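Local coordinates for protein quinone reductase (Klebsiella pneumoniae subsp. pneumoniae, PDB 4GI5) that binds flavin-adenine dinucleotide and probably reduces quinones with NAD(P)H, at residues Asp102-Gln107 with Trp134-Ala140; Leu110-Val116 with Thr163-Arg168; Ser151-Trp155 with Ile259-Thr263. All coordinates share one frame; numbering follows the deposited sequence.

Contact 1: residues Asp102-Gln107 with Trp134-Ala140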
# COMPACT_ATOMS: atom_id res chain seq x y z
N ASP B 102 -6.82 21.43 -5.64
CA ASP B 102 -6.68 20.57 -4.42
C ASP B 102 -5.23 20.10 -4.24
O ASP B 102 -4.69 20.17 -3.14
CB ASP B 102 -7.71 19.39 -4.45
CG ASP B 102 -7.58 18.46 -5.60
OD1 ASP B 102 -7.06 18.76 -6.73
OD2 ASP B 102 -8.16 17.33 -5.47
N ILE B 103 -4.63 19.64 -5.33
CA ILE B 103 -3.21 19.22 -5.34
C ILE B 103 -2.30 20.33 -4.94
O ILE B 103 -1.43 20.19 -4.07
CB ILE B 103 -2.84 18.61 -6.70
CG1 ILE B 103 -3.62 17.33 -6.93
CG2 ILE B 103 -1.31 18.43 -6.82
CD1 ILE B 103 -3.53 16.71 -8.33
N VAL B 104 -2.51 21.48 -5.56
CA VAL B 104 -1.61 22.62 -5.29
C VAL B 104 -1.68 23.00 -3.82
O VAL B 104 -0.67 23.24 -3.17
CB VAL B 104 -2.05 23.83 -6.18
CG1 VAL B 104 -1.29 25.10 -5.77
CG2 VAL B 104 -1.78 23.52 -7.62
N ALA B 105 -2.84 23.01 -3.21
CA ALA B 105 -2.97 23.40 -1.79
C ALA B 105 -2.28 22.43 -0.85
O ALA B 105 -1.64 22.83 0.13
CB ALA B 105 -4.46 23.55 -1.44
N GLU B 106 -2.33 21.13 -1.21
CA GLU B 106 -1.54 20.16 -0.42
C GLU B 106 -0.05 20.32 -0.54
O GLU B 106 0.68 20.18 0.44
CB GLU B 106 -1.98 18.73 -0.75
CG GLU B 106 -3.48 18.41 -0.46
CD GLU B 106 -3.83 18.64 0.95
OE1 GLU B 106 -3.22 18.05 1.90
OE2 GLU B 106 -4.73 19.57 1.20
N GLN B 107 0.42 20.58 -1.76
CA GLN B 107 1.80 20.79 -1.97
C GLN B 107 2.29 22.02 -1.16
O GLN B 107 3.35 21.99 -0.52
CB GLN B 107 2.12 20.98 -3.44
CG GLN B 107 1.80 19.74 -4.25
CD GLN B 107 2.08 19.84 -5.71
OE1 GLN B 107 2.18 20.94 -6.29
NE2 GLN B 107 2.08 18.69 -6.36
N TRP B 134 -4.01 10.55 -1.87
CA TRP B 134 -3.25 11.72 -1.54
C TRP B 134 -1.80 11.61 -1.99
O TRP B 134 -1.30 12.49 -2.71
CB TRP B 134 -3.41 12.06 -0.11
CG TRP B 134 -2.76 13.29 0.38
CD1 TRP B 134 -3.42 14.56 0.55
CD2 TRP B 134 -1.41 13.51 0.76
NE1 TRP B 134 -2.52 15.48 1.08
CE2 TRP B 134 -1.29 14.91 1.15
CE3 TRP B 134 -0.26 12.70 0.79
CZ2 TRP B 134 -0.08 15.44 1.57
CZ3 TRP B 134 0.96 13.26 1.23
CH2 TRP B 134 1.00 14.61 1.64
N ILE B 135 -1.16 10.49 -1.68
CA ILE B 135 0.19 10.24 -2.17
C ILE B 135 0.21 10.31 -3.67
O ILE B 135 1.03 11.04 -4.29
CB ILE B 135 0.77 8.92 -1.65
CG1 ILE B 135 0.89 8.97 -0.14
CG2 ILE B 135 2.07 8.56 -2.37
CD1 ILE B 135 2.10 9.75 0.34
N ASP B 136 -0.64 9.54 -4.35
CA ASP B 136 -0.55 9.41 -5.79
C ASP B 136 -0.73 10.75 -6.49
O ASP B 136 -0.06 10.99 -7.47
CB ASP B 136 -1.68 8.53 -6.32
CG ASP B 136 -1.51 7.00 -6.01
OD1 ASP B 136 -0.47 6.59 -5.51
OD2 ASP B 136 -2.60 6.33 -6.10
N ARG B 137 -1.62 11.56 -5.97
CA ARG B 137 -1.97 12.84 -6.61
C ARG B 137 -1.10 14.01 -6.19
O ARG B 137 -0.84 14.90 -7.02
CB ARG B 137 -3.44 13.12 -6.46
CG ARG B 137 -4.31 12.13 -7.17
CD ARG B 137 -5.84 12.25 -6.96
NE ARG B 137 -6.28 13.53 -7.59
CZ ARG B 137 -6.68 14.62 -6.91
NH1 ARG B 137 -6.79 14.68 -5.57
NH2 ARG B 137 -6.89 15.76 -7.64
N VAL B 138 -0.66 14.05 -4.96
CA VAL B 138 0.12 15.20 -4.47
C VAL B 138 1.60 15.06 -4.86
O VAL B 138 2.30 16.03 -5.08
CB VAL B 138 -0.03 15.34 -2.97
CG1 VAL B 138 0.85 16.38 -2.32
CG2 VAL B 138 -1.49 15.63 -2.65
N TYR B 139 2.11 13.80 -4.92
CA TYR B 139 3.53 13.57 -5.11
C TYR B 139 3.86 13.66 -6.59
O TYR B 139 4.12 12.67 -7.27
CB TYR B 139 3.93 12.18 -4.54
CG TYR B 139 4.32 12.16 -3.12
CD1 TYR B 139 3.93 13.15 -2.22
CD2 TYR B 139 5.04 11.05 -2.61
CE1 TYR B 139 4.29 13.15 -0.90
CE2 TYR B 139 5.42 11.03 -1.27
CZ TYR B 139 5.14 12.09 -0.40
OH TYR B 139 5.56 11.95 0.88
N ALA B 140 3.80 14.86 -7.13
CA ALA B 140 4.01 15.07 -8.57
C ALA B 140 5.47 14.92 -9.09
O ALA B 140 6.43 15.08 -8.35
CB ALA B 140 3.50 16.52 -8.90
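Arg137 meets Asp102 end-on, through NH1 and NH2, where two helices of the flavodoxin-like fold cross at nearly a right angle. The axes of segments 102-107 and 134-138 approach to 10.0 Å. Arg137 NH2 bonds both oxygens on their syn sides, somewhat out of the carboxylate plane, at 3.1 Å to Asp102 OD1. NH1 reaches Asp102 OD2 from above that plane. The arginine chain bends at its third torsion (chi3 67°), which turns the guanidinium toward Asp102. CD1 of Ile103 lies over one guanidinium face, 3.6 Å from Arg137 NH2.

Further along, Trp134 NE1 donates to Glu106 OE1 at 2.8 Å, almost straight at 177°. The oxygen lies in the ring plane and is met on its anti side, 27° out of the carboxylate plane. Val138 CG2 sits over one face of this indole and touches Glu106 CB.

In the second shell, Asp74 pairs with Arg137 NH2, Ser100 with Asp102 OD1, Ser59 with Glu106 OE1 and Lys109 with Glu106 OE2. Helix 129-138 also carries Asp136, which touches the FAD. Gln99 fixes Gln107 OE1. Gln107 NE2 bonds Val138 O at 3.0 Å, reaching it from the same face of the carbonyl plane as Ala140 N.

Contact 2: residues Leu110-Val116 with Thr163-Arg168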
# COMPACT_ATOMS: atom_id res chain seq x y z
N LEU B 110 2.74 21.07 2.50
CA LEU B 110 3.94 20.34 2.73
C LEU B 110 5.15 21.29 2.75
O LEU B 110 6.05 21.09 3.53
CB LEU B 110 4.12 19.32 1.59
CG LEU B 110 3.19 18.13 1.72
CD1 LEU B 110 3.15 17.40 0.38
CD2 LEU B 110 3.68 17.17 2.76
N LEU B 111 5.20 22.21 1.81
CA LEU B 111 6.31 23.20 1.82
C LEU B 111 6.34 24.07 3.08
O LEU B 111 7.41 24.35 3.63
CB LEU B 111 6.27 24.05 0.56
CG LEU B 111 6.51 23.32 -0.79
CD1 LEU B 111 6.34 24.25 -1.96
CD2 LEU B 111 7.85 22.64 -0.81
N TRP B 112 5.16 24.39 3.61
CA TRP B 112 5.03 25.15 4.86
C TRP B 112 5.52 24.41 6.06
O TRP B 112 6.13 24.96 6.99
CB TRP B 112 3.54 25.54 4.97
CG TRP B 112 3.11 26.08 6.32
CD1 TRP B 112 3.12 27.43 6.73
CD2 TRP B 112 2.59 25.33 7.41
NE1 TRP B 112 2.65 27.52 8.02
CE2 TRP B 112 2.32 26.27 8.49
CE3 TRP B 112 2.27 23.99 7.60
CZ2 TRP B 112 1.83 25.87 9.72
CZ3 TRP B 112 1.83 23.58 8.86
CH2 TRP B 112 1.55 24.52 9.91
N ALA B 113 5.19 23.09 6.14
CA ALA B 113 5.50 22.30 7.30
C ALA B 113 6.95 21.98 7.54
O ALA B 113 7.71 21.74 6.61
CB ALA B 113 4.69 20.95 7.25
N ASP B 114 7.33 21.92 8.83
CA ASP B 114 8.61 21.38 9.26
C ASP B 114 8.47 19.87 9.56
O ASP B 114 9.45 19.15 9.53
CB ASP B 114 8.99 21.97 10.71
CG ASP B 114 9.20 23.43 10.69
OD1 ASP B 114 9.97 23.84 9.77
OD2 ASP B 114 8.57 24.18 11.50
N THR B 115 7.27 19.45 9.99
CA THR B 115 7.03 18.09 10.43
C THR B 115 5.68 17.66 9.89
O THR B 115 4.69 18.42 9.91
CB THR B 115 6.95 18.04 11.99
OG1 THR B 115 8.24 18.39 12.55
CG2 THR B 115 6.69 16.65 12.46
N VAL B 116 5.63 16.48 9.33
CA VAL B 116 4.44 15.97 8.69
C VAL B 116 4.09 14.63 9.30
O VAL B 116 4.94 13.71 9.35
CB VAL B 116 4.65 15.78 7.19
CG1 VAL B 116 3.36 15.33 6.48
CG2 VAL B 116 5.06 17.09 6.54
N THR B 163 12.75 17.33 -2.27
CA THR B 163 12.03 18.51 -1.87
C THR B 163 11.84 18.61 -0.40
O THR B 163 11.79 19.73 0.13
CB THR B 163 10.68 18.59 -2.66
OG1 THR B 163 11.03 18.66 -4.03
CG2 THR B 163 9.85 19.79 -2.31
N PHE B 164 11.78 17.47 0.33
CA PHE B 164 11.45 17.46 1.72
C PHE B 164 12.65 17.40 2.67
O PHE B 164 12.50 17.24 3.86
CB PHE B 164 10.36 16.43 2.10
CG PHE B 164 9.12 16.48 1.17
CD1 PHE B 164 8.58 17.69 0.75
CD2 PHE B 164 8.50 15.30 0.80
CE1 PHE B 164 7.53 17.75 -0.14
CE2 PHE B 164 7.38 15.34 0.02
CZ PHE B 164 6.91 16.55 -0.51
N VAL B 165 13.85 17.53 2.13
CA VAL B 165 15.05 17.53 2.97
C VAL B 165 14.91 18.64 4.04
O VAL B 165 14.48 19.76 3.72
CB VAL B 165 16.32 17.79 2.14
CG1 VAL B 165 17.52 17.98 3.09
CG2 VAL B 165 16.65 16.60 1.36
N GLY B 166 15.28 18.30 5.25
CA GLY B 166 15.14 19.24 6.37
C GLY B 166 13.86 19.09 7.13
O GLY B 166 13.63 19.79 8.15
N LYS B 167 12.93 18.27 6.60
CA LYS B 167 11.62 18.10 7.28
C LYS B 167 11.65 16.75 7.88
O LYS B 167 12.43 15.87 7.49
CB LYS B 167 10.42 18.16 6.30
CG LYS B 167 10.35 19.42 5.49
CD LYS B 167 9.18 19.49 4.53
CE LYS B 167 9.27 20.64 3.53
NZ LYS B 167 9.03 21.90 4.25
N ARG B 168 10.78 16.52 8.88
CA ARG B 168 10.65 15.21 9.59
C ARG B 168 9.23 14.70 9.30
O ARG B 168 8.32 15.47 9.07
CB ARG B 168 10.79 15.41 11.10
CG ARG B 168 12.25 15.65 11.49
CD ARG B 168 12.41 16.01 13.03
NE ARG B 168 13.87 15.69 13.27
CZ ARG B 168 14.42 14.92 14.23
NH1 ARG B 168 13.72 14.39 15.26
NH2 ARG B 168 15.73 14.70 14.18
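Lys167 lays its aliphatic chain along the end of helix 101-112, with CD 3.4 Å from Ala113 O. The chain stays extended to CE and turns only at the last torsion (chi4 -72°). That turn puts the ammonium group among the carbonyls that close the helix. Lys167 NZ bonds Ala113 O at 2.7 Å, nearly along the C=O axis. Lys167 NZ also bonds Leu111 O at 3.0 Å, this time from above the carbonyl plane. A weak third bond goes to Leu110 O. The positive charge would probably be stabilised at this negative end of the helix dipole.

Beyond the helix the two segments join as neighbouring parallel strands in the central sheet of the flavodoxin-like fold. Thr115 forms a parallel beta bridge with Arg168. Arg168 N donates to Asp114 O at 3.0 Å, and Val116 N donates to Arg168 O at 2.9 Å. The side chains of Thr115 and Arg168 lie side by side and point the same way. The guanidinium of Arg168 leads away, to the carbonyls of Leu241 and Thr244.

A type II turn from Phe164 to Lys167 precedes the strand. Gly166 has a positive phi (93°) in it. At the start of the turn, Phe164 CZ packs on Leu110 CD1 at 4.0 Å. Its ring also meets Phe143 edge-to-face. Thr163 CG2 touches Leu111 CD2 at 3.8 Å.

Contact 3: residues Ser151-Trp155 with Ile259-Thr263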
# COMPACT_ATOMS: atom_id res chain seq x y z
N SER B 151 23.39 10.57 -13.54
CA SER B 151 24.78 10.67 -13.98
C SER B 151 25.59 9.59 -13.42
O SER B 151 25.10 8.57 -12.94
CB SER B 151 25.28 12.02 -13.55
OG SER B 151 25.34 12.19 -12.17
N ASP B 152 26.93 9.71 -13.52
CA ASP B 152 27.74 8.64 -13.02
C ASP B 152 27.48 8.22 -11.60
O ASP B 152 27.40 7.01 -11.33
CB ASP B 152 29.25 9.10 -13.19
CG ASP B 152 30.27 8.20 -12.65
OD1 ASP B 152 30.14 6.94 -12.55
OD2 ASP B 152 31.39 8.78 -12.26
N ARG B 153 27.44 9.16 -10.67
CA ARG B 153 27.32 8.89 -9.25
C ARG B 153 26.12 9.57 -8.64
O ARG B 153 26.13 9.88 -7.42
CB ARG B 153 28.67 9.17 -8.47
CG ARG B 153 29.67 8.11 -8.93
CD ARG B 153 30.99 8.05 -8.13
NE ARG B 153 31.50 9.37 -7.83
CZ ARG B 153 32.62 9.55 -7.08
NH1 ARG B 153 33.30 8.50 -6.74
NH2 ARG B 153 33.06 10.77 -6.81
N HIS B 154 25.08 9.83 -9.45
CA HIS B 154 23.90 10.40 -8.87
C HIS B 154 22.70 9.92 -9.68
O HIS B 154 22.77 9.93 -10.90
CB HIS B 154 23.96 11.94 -8.96
CG HIS B 154 22.97 12.68 -8.12
ND1 HIS B 154 23.28 13.11 -6.85
CD2 HIS B 154 21.76 13.18 -8.39
CE1 HIS B 154 22.25 13.74 -6.33
NE2 HIS B 154 21.32 13.81 -7.26
N TRP B 155 21.65 9.47 -9.02
CA TRP B 155 20.54 8.89 -9.85
C TRP B 155 19.16 9.44 -9.39
O TRP B 155 18.33 8.72 -8.75
CB TRP B 155 20.59 7.39 -9.82
CG TRP B 155 19.98 6.72 -11.02
CD1 TRP B 155 18.70 6.14 -11.11
CD2 TRP B 155 20.55 6.66 -12.30
NE1 TRP B 155 18.51 5.70 -12.38
CE2 TRP B 155 19.60 6.02 -13.14
CE3 TRP B 155 21.74 7.14 -12.89
CZ2 TRP B 155 19.83 5.84 -14.52
CZ3 TRP B 155 21.98 6.90 -14.25
CH2 TRP B 155 21.00 6.22 -15.04
N ILE B 259 25.94 2.85 -8.67
CA ILE B 259 25.09 3.59 -9.53
C ILE B 259 25.52 3.20 -10.97
O ILE B 259 26.67 3.29 -11.30
CB ILE B 259 25.15 5.11 -9.24
CG1 ILE B 259 24.67 5.38 -7.75
CG2 ILE B 259 24.40 5.93 -10.30
CD1 ILE B 259 24.70 6.78 -7.30
N PRO B 260 24.60 2.85 -11.84
CA PRO B 260 23.09 2.90 -11.70
C PRO B 260 22.39 1.63 -11.32
O PRO B 260 21.13 1.65 -11.36
CB PRO B 260 22.62 3.32 -13.10
CG PRO B 260 23.66 2.58 -13.96
CD PRO B 260 24.97 2.57 -13.24
N SER B 261 23.11 0.61 -10.89
CA SER B 261 22.45 -0.66 -10.47
C SER B 261 21.65 -0.40 -9.16
O SER B 261 20.70 -1.10 -8.90
CB SER B 261 23.41 -1.80 -10.30
OG SER B 261 24.29 -1.57 -9.24
N LEU B 262 22.05 0.63 -8.38
CA LEU B 262 21.48 0.99 -7.06
C LEU B 262 21.42 -0.20 -6.14
O LEU B 262 20.46 -0.42 -5.41
CB LEU B 262 20.09 1.62 -7.26
CG LEU B 262 19.97 2.76 -8.25
CD1 LEU B 262 18.58 3.36 -8.27
CD2 LEU B 262 21.05 3.81 -8.02
N THR B 263 22.51 -0.96 -6.10
CA THR B 263 22.67 -2.06 -5.18
C THR B 263 23.69 -1.70 -4.11
O THR B 263 24.65 -0.96 -4.41
CB THR B 263 23.09 -3.41 -5.87
OG1 THR B 263 24.28 -3.17 -6.63
CG2 THR B 263 22.00 -3.82 -6.87
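Trp155 turns one face of its indole to Pro260. The CB of Pro260 stands 3.7 Å from the centroid of the six-membered ring of Trp155, only 6° off the normal. This is a CH-pi contact. The peptide bond before Pro260 is cis.

Ile259 and Leu262 meet other parts of the same tryptophan. Ile259 runs antiparallel alongside it, and its CG2 approaches Trp155 CE3 to 3.9 Å. Leu262 stands nearly perpendicular to it. Leu262 CD1 lies 4.0 Å from Trp155 CD1, and CD2 touches Trp155 CB. Three apolar side chains thus touch the tryptophan, Pro260 alone of them over a ring face.

The two branches of Ile259 also divide between backbone groups of the 151-155 turn. Ile259 CG2, anti to the backbone N, lies 3.4 Å from Asp152 O and near Ser151 O. CG1 leaves beside the backbone N (chi1 -61°) and carries Ile259 CD1 to 3.4 Å from Arg153 C. The contact is van der Waals packing, of side chains on the indole and of Ile259 methyls on backbone carbonyls. Within the turn, Ser151 N bonds His154 O at 2.8 Å.

The backbone N and O of Trp155 are hydrogen-bonded to Asn253 OD1 and Gln252 NE2. The His150 ring meets the indole edge-to-face. The 259-263 loop takes part in the dimer contact, where His181 of the second subunit bonds Pro260 O. At the surface, the short, weakly bonded hairpin of strands 150-151 and 154-155 meets the loop between the antiparallel strands 257-258 and 263-264.

In the fold
From the N terminus, helix 101-112 serves contact 1 first and contact 2 next. Contact 1 closes the loop that runs through strand 115-121 to helix 129-138. Contact 2 opens inside that loop and closes later, at the start of strand 168-174, so the two cross. They also touch: Leu110 packs on Val138 and Trp134, and Phe164 on Tyr139. Contact 1 packs two helices together; contact 2 joins the helix end and the next strand to strand 168-174. Contact 3 opens at residues 151-155, before contact 2 closes, and crosses it too. It follows contact 1 in series, their centres about 28 Å apart. It joins a peripheral hairpin to the C-terminal region. Contacts 1 and 3 both touch the second subunit.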